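PDB 3IMM: putative secreted glycosylhydrolase from Parabacteroides distasonis ATCC 8503, which is a putative glycoside hydrolase, probably secreted, of the 3-keto-disaccharide hydrolase family, whose substrate is not established. Local coordinates for residues G102-V116 and L138-W151. Residues are numbered along the deposited sequence; the frame is centred on the assembly and turned at random.
Sequences GAIYGHLGAVQDKVV and LNGKKVTEMDMSKW
Thr-144 OG1 donates to Gly-102 O at 2.6 Å, approaching from above the carbonyl plane. The side chain is set for this by its first torsion (chi1 -53°): OG1 lies anti to the carbonyl carbon, while CG2, anti to the backbone N, meets Leu-108 CD2 at 3.6 Å and Ile-104 CG1. A valine in its place would probably leave Gly-102 O without its hydroxyl donor. Val-111 N reaches Val-143 O in the carbonyl plane at 2.9 Å, and Asn-139 ND2, at the type I' turn, donates to Val-115 O at 2.9 Å. Trp-151 NE1 gives His-107 O only a weak bond, bent to 132°; its stronger partner is Asn-157.

One apolar group gathers around selenomethionine Met-146. Its chain bends at the last torsion (chi3 -87°), bringing CE to His-107 CB at 3.6 Å and close to Ile-104 CG2 and Leu-108 CB, over one face of the Trp-151 ring near its rim. His-107 CD2 lies 3.6 Å from Trp-151 CD1, the rings meeting obliquely. Toward the turn, Val-115 packs CG1 on Leu-138 CG and CG2 on Val-143 CG1 (4.1 Å).

Strand 141-147 is an outermost strand of the six-stranded antiparallel sheet, and the long loop between strands 80-85 and 122-130 runs beside it. Backbone bonds of Gly-102 and Ala-103 with Gln-83, a sodium ligand, join the same loop to strand 80-85 of the five-stranded sheet, so that it bridges both sheets of this concanavalin-like fold.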
loop_
_atom_site.group_PDB
_atom_site.type_symbol
_atom_site.label_atom_id
_atom_site.label_comp_id
_atom_site.label_asym_id
_atom_site.label_seq_id
_atom_site.Cartn_x
_atom_site.Cartn_y
_atom_site.Cartn_z
ATOM N N GLY A 102 0.277 -4.132 -6.691
ATOM C CA GLY A 102 1.361 -3.204 -6.991
ATOM C C GLY A 102 0.902 -1.983 -7.775
ATOM O O GLY A 102 1.695 -1.128 -8.068
ATOM N N ALA A 103 -0.385 -1.888 -8.098
ATOM C CA ALA A 103 -0.903 -0.672 -8.656
ATOM C C ALA A 103 -0.936 0.444 -7.615
ATOM O O ALA A 103 -0.906 0.198 -6.413
ATOM C CB ALA A 103 -2.275 -0.889 -9.212
ATOM N N ILE A 104 -1.053 1.675 -8.108
ATOM C CA ILE A 104 -1.441 2.820 -7.269
ATOM C C ILE A 104 -2.949 2.896 -7.357
ATOM O O ILE A 104 -3.545 3.238 -8.421
ATOM C CB ILE A 104 -0.763 4.152 -7.692
ATOM C CG1 ILE A 104 0.726 3.954 -7.884
ATOM C CG2 ILE A 104 -1.021 5.283 -6.634
ATOM C CD1 ILE A 104 1.410 3.494 -6.575
ATOM N N TYR A 105 -3.585 2.499 -6.259
ATOM C CA TYR A 105 -4.995 2.223 -6.258
ATOM C C TYR A 105 -5.748 3.439 -6.747
ATOM O O TYR A 105 -5.514 4.555 -6.294
ATOM C CB TYR A 105 -5.564 1.804 -4.893
ATOM C CG TYR A 105 -7.044 1.648 -4.987
ATOM C CD1 TYR A 105 -7.580 0.527 -5.589
ATOM C CD2 TYR A 105 -7.921 2.667 -4.580
ATOM C CE1 TYR A 105 -8.949 0.392 -5.771
ATOM C CE2 TYR A 105 -9.293 2.534 -4.753
ATOM C CZ TYR A 105 -9.793 1.377 -5.329
ATOM O OH TYR A 105 -11.124 1.195 -5.509
ATOM N N GLY A 106 -6.662 3.195 -7.662
ATOM C CA GLY A 106 -7.496 4.270 -8.238
ATOM C C GLY A 106 -6.847 5.221 -9.217
ATOM O O GLY A 106 -7.547 6.104 -9.794
ATOM N N HIS A 107 -5.547 5.014 -9.480
ATOM C CA HIS A 107 -4.720 6.000 -10.190
ATOM C C HIS A 107 -3.845 5.474 -11.331
ATOM O O HIS A 107 -3.705 6.142 -12.376
ATOM C CB HIS A 107 -3.876 6.788 -9.177
ATOM C CG HIS A 107 -4.706 7.654 -8.282
ATOM N ND1 HIS A 107 -5.324 7.181 -7.142
ATOM C CD2 HIS A 107 -5.070 8.954 -8.400
ATOM C CE1 HIS A 107 -6.010 8.163 -6.587
ATOM N NE2 HIS A 107 -5.877 9.248 -7.335
ATOM N N LEU A 108 -3.232 4.311 -11.134
ATOM C CA LEU A 108 -2.266 3.783 -12.082
ATOM C C LEU A 108 -2.142 2.268 -11.977
ATOM O O LEU A 108 -1.899 1.730 -10.894
ATOM C CB LEU A 108 -0.885 4.444 -11.845
ATOM C CG LEU A 108 0.239 4.024 -12.798
ATOM C CD1 LEU A 108 -0.036 4.549 -14.269
ATOM C CD2 LEU A 108 1.583 4.500 -12.223
ATOM N N GLY A 109 -2.305 1.592 -13.114
ATOM C CA GLY A 109 -2.171 0.152 -13.195
ATOM C C GLY A 109 -0.727 -0.316 -13.107
ATOM O O GLY A 109 0.214 0.467 -13.319
ATOM N N ALA A 110 -0.563 -1.606 -12.807
ATOM C CA ALA A 110 0.747 -2.263 -12.881
ATOM C C ALA A 110 0.992 -2.623 -14.342
ATOM O O ALA A 110 0.049 -2.719 -15.123
ATOM C CB ALA A 110 0.794 -3.487 -11.988
ATOM N N VAL A 111 2.261 -2.771 -14.739
ATOM C CA VAL A 111 2.559 -3.066 -16.143
ATOM C C VAL A 111 2.273 -4.538 -16.469
ATOM O O VAL A 111 1.893 -4.860 -17.603
ATOM C CB VAL A 111 3.989 -2.618 -16.621
ATOM C CG1 VAL A 111 4.046 -1.059 -16.750
ATOM C CG2 VAL A 111 5.119 -3.163 -15.759
ATOM N N GLN A 112 2.439 -5.430 -15.491
ATOM C CA GLN A 112 1.983 -6.818 -15.667
ATOM C C GLN A 112 1.196 -7.177 -14.445
ATOM O O GLN A 112 1.467 -6.648 -13.368
ATOM C CB GLN A 112 3.127 -7.833 -15.792
ATOM C CG GLN A 112 4.567 -7.299 -15.990
ATOM C CD GLN A 112 5.652 -8.370 -15.649
ATOM O OE1 GLN A 112 6.825 -8.040 -15.374
ATOM N NE2 GLN A 112 5.246 -9.655 -15.656
ATOM N N ASP A 113 0.226 -8.077 -14.595
ATOM C CA ASP A 113 -0.441 -8.615 -13.404
ATOM C C ASP A 113 -0.029 -10.073 -13.260
ATOM O O ASP A 113 0.715 -10.624 -14.093
ATOM C CB ASP A 113 -1.985 -8.421 -13.394
ATOM C CG ASP A 113 -2.726 -9.376 -14.359
ATOM O OD1 ASP A 113 -2.125 -9.769 -15.413
ATOM O OD2 ASP A 113 -3.906 -9.718 -14.061
ATOM N N LYS A 114 -0.523 -10.651 -12.170
ATOM C CA LYS A 114 -0.156 -11.970 -11.725
ATOM C C LYS A 114 1.371 -12.090 -11.594
ATOM O O LYS A 114 1.947 -13.160 -11.751
ATOM C CB LYS A 114 -0.771 -13.008 -12.648
ATOM C CG LYS A 114 -2.283 -12.959 -12.707
ATOM C CD LYS A 114 -2.807 -14.145 -13.546
ATOM C CE LYS A 114 -4.315 -14.105 -13.664
ATOM N NZ LYS A 114 -4.846 -15.462 -13.974
ATOM N N VAL A 115 2.009 -10.981 -11.242
ATOM C CA VAL A 115 3.343 -11.033 -10.617
ATOM C C VAL A 115 3.225 -11.495 -9.141
ATOM O O VAL A 115 4.125 -12.117 -8.593
ATOM C CB VAL A 115 4.038 -9.689 -10.749
ATOM C CG1 VAL A 115 5.408 -9.690 -10.043
ATOM C CG2 VAL A 115 4.151 -9.334 -12.275
ATOM N N VAL A 116 2.111 -11.176 -8.500
ATOM C CA VAL A 116 1.845 -11.636 -7.159
ATOM C C VAL A 116 1.709 -13.144 -7.240
ATOM O O VAL A 116 1.228 -13.694 -8.223
ATOM C CB VAL A 116 0.559 -10.989 -6.558
ATOM C CG1 VAL A 116 -0.684 -11.416 -7.323
ATOM C CG2 VAL A 116 0.408 -11.332 -5.064
ATOM N N LEU A 138 7.723 -5.586 -7.161
ATOM C CA LEU A 138 6.975 -6.723 -6.576
ATOM C C LEU A 138 7.659 -8.026 -7.028
ATOM O O LEU A 138 7.844 -8.233 -8.207
ATOM C CB LEU A 138 5.519 -6.664 -7.040
ATOM C CG LEU A 138 4.570 -7.791 -6.632
ATOM C CD1 LEU A 138 4.542 -7.920 -5.109
ATOM C CD2 LEU A 138 3.174 -7.558 -7.186
ATOM N N ASN A 139 8.092 -8.861 -6.082
ATOM C CA ASN A 139 8.777 -10.095 -6.401
ATOM C C ASN A 139 9.935 -9.901 -7.400
ATOM O O ASN A 139 10.149 -10.700 -8.306
ATOM C CB ASN A 139 7.748 -11.154 -6.849
ATOM C CG ASN A 139 6.777 -11.481 -5.744
ATOM O OD1 ASN A 139 7.160 -11.439 -4.554
ATOM N ND2 ASN A 139 5.515 -11.702 -6.084
ATOM N N GLY A 140 10.669 -8.811 -7.207
ATOM C CA GLY A 140 11.804 -8.486 -8.018
ATOM C C GLY A 140 11.481 -7.873 -9.365
ATOM O O GLY A 140 12.370 -7.666 -10.143
ATOM N N LYS A 141 10.221 -7.557 -9.631
ATOM C CA LYS A 141 9.799 -6.954 -10.919
ATOM C C LYS A 141 9.351 -5.527 -10.708
ATOM O O LYS A 141 8.483 -5.253 -9.855
ATOM C CB LYS A 141 8.636 -7.703 -11.525
ATOM C CG LYS A 141 8.838 -9.188 -11.756
ATOM C CD LYS A 141 9.637 -9.469 -12.993
ATOM C CE LYS A 141 9.811 -10.956 -13.264
ATOM N NZ LYS A 141 11.068 -11.320 -14.043
ATOM N N LYS A 142 9.914 -4.609 -11.494
ATOM C CA LYS A 142 9.452 -3.239 -11.484
ATOM C C LYS A 142 8.078 -3.183 -12.150
ATOM O O LYS A 142 7.978 -3.206 -13.379
ATOM C CB LYS A 142 10.460 -2.352 -12.202
ATOM C CG LYS A 142 10.168 -0.870 -12.098
ATOM C CD LYS A 142 11.437 -0.038 -12.341
ATOM C CE LYS A 142 11.875 -0.007 -13.765
ATOM N NZ LYS A 142 10.760 0.187 -14.725
ATOM N N VAL A 143 7.032 -3.076 -11.340
ATOM C CA VAL A 143 5.674 -3.119 -11.847
ATOM C C VAL A 143 5.010 -1.749 -12.040
ATOM O O VAL A 143 4.163 -1.616 -12.893
ATOM C CB VAL A 143 4.749 -4.065 -11.039
ATOM C CG1 VAL A 143 5.253 -5.510 -11.215
ATOM C CG2 VAL A 143 4.674 -3.696 -9.583
ATOM N N THR A 144 5.422 -0.739 -11.290
ATOM C CA THR A 144 4.686 0.523 -11.260
ATOM C C THR A 144 5.649 1.643 -11.015
ATOM O O THR A 144 6.527 1.545 -10.156
ATOM C CB THR A 144 3.579 0.489 -10.156
ATOM O OG1 THR A 144 2.784 -0.683 -10.364
ATOM C CG2 THR A 144 2.697 1.753 -10.159
ATOM N N GLU A 145 5.480 2.709 -11.788
ATOM C CA GLU A 145 6.299 3.926 -11.673
ATOM C C GLU A 145 5.391 5.109 -11.909
ATOM O O GLU A 145 4.944 5.345 -13.032
ATOM C CB GLU A 145 7.408 3.967 -12.718
ATOM C CG GLU A 145 8.712 3.509 -12.208
ATOM C CD GLU A 145 9.809 3.656 -13.206
ATOM O OE1 GLU A 145 9.788 2.938 -14.209
ATOM O OE2 GLU A 145 10.678 4.507 -12.980
HETATM N N MSE A 146 5.127 5.853 -10.850
HETATM C CA MSE A 146 4.240 6.982 -10.910
HETATM C C MSE A 146 5.049 8.243 -10.751
HETATM O O MSE A 146 5.822 8.373 -9.807
HETATM C CB MSE A 146 3.254 6.937 -9.742
HETATM C CG MSE A 146 2.443 8.226 -9.622
HETATM SE SE MSE A 146 0.906 8.065 -8.452
HETATM C CE MSE A 146 -0.380 7.421 -9.622
ATOM N N ASP A 147 4.807 9.201 -11.629
ATOM C CA ASP A 147 5.156 10.620 -11.361
ATOM C C ASP A 147 3.870 11.393 -11.067
ATOM O O ASP A 147 3.168 11.785 -11.969
ATOM C CB ASP A 147 5.896 11.239 -12.559
ATOM C CG ASP A 147 6.307 12.713 -12.325
ATOM O OD1 ASP A 147 5.812 13.402 -11.398
ATOM O OD2 ASP A 147 7.091 13.198 -13.151
HETATM N N MSE A 148 3.644 11.685 -9.792
HETATM C CA MSE A 148 2.438 12.345 -9.290
HETATM C C MSE A 148 2.135 13.692 -9.926
HETATM O O MSE A 148 0.980 14.137 -9.895
HETATM C CB MSE A 148 2.508 12.497 -7.748
HETATM C CG MSE A 148 2.614 11.192 -7.032
HETATM SE SE MSE A 148 2.970 11.359 -5.181
HETATM C CE MSE A 148 1.274 12.118 -4.587
ATOM N N SER A 149 3.142 14.329 -10.526
ATOM C CA SER A 149 2.953 15.639 -11.158
ATOM C C SER A 149 2.058 15.543 -12.375
ATOM O O SER A 149 1.454 16.533 -12.726
ATOM C CB SER A 149 4.282 16.325 -11.515
ATOM O OG SER A 149 4.981 15.596 -12.468
ATOM N N LYS A 150 1.922 14.347 -12.963
ATOM C CA LYS A 150 1.020 14.133 -14.097
ATOM C C LYS A 150 -0.430 14.109 -13.679
ATOM O O LYS A 150 -1.313 14.278 -14.510
ATOM C CB LYS A 150 1.320 12.824 -14.810
ATOM C CG LYS A 150 2.712 12.741 -15.442
ATOM C CD LYS A 150 3.030 11.306 -15.950
ATOM C CE LYS A 150 2.299 10.950 -17.261
ATOM N NZ LYS A 150 2.026 9.465 -17.313
ATOM N N TRP A 151 -0.697 13.886 -12.400
ATOM C CA TRP A 151 -2.082 13.732 -11.923
ATOM C C TRP A 151 -2.646 15.110 -11.548
ATOM O O TRP A 151 -2.830 15.429 -10.361
ATOM C CB TRP A 151 -2.129 12.751 -10.737
ATOM C CG TRP A 151 -2.298 11.336 -11.179
ATOM C CD1 TRP A 151 -3.460 10.606 -11.162
ATOM C CD2 TRP A 151 -1.297 10.496 -11.766
ATOM N NE1 TRP A 151 -3.226 9.359 -11.701
ATOM C CE2 TRP A 151 -1.907 9.278 -12.088
ATOM C CE3 TRP A 151 0.043 10.663 -12.063
ATOM C CZ2 TRP A 151 -1.216 8.242 -12.690
ATOM C CZ3 TRP A 151 0.738 9.600 -12.647
ATOM C CH2 TRP A 151 0.109 8.414 -12.940
#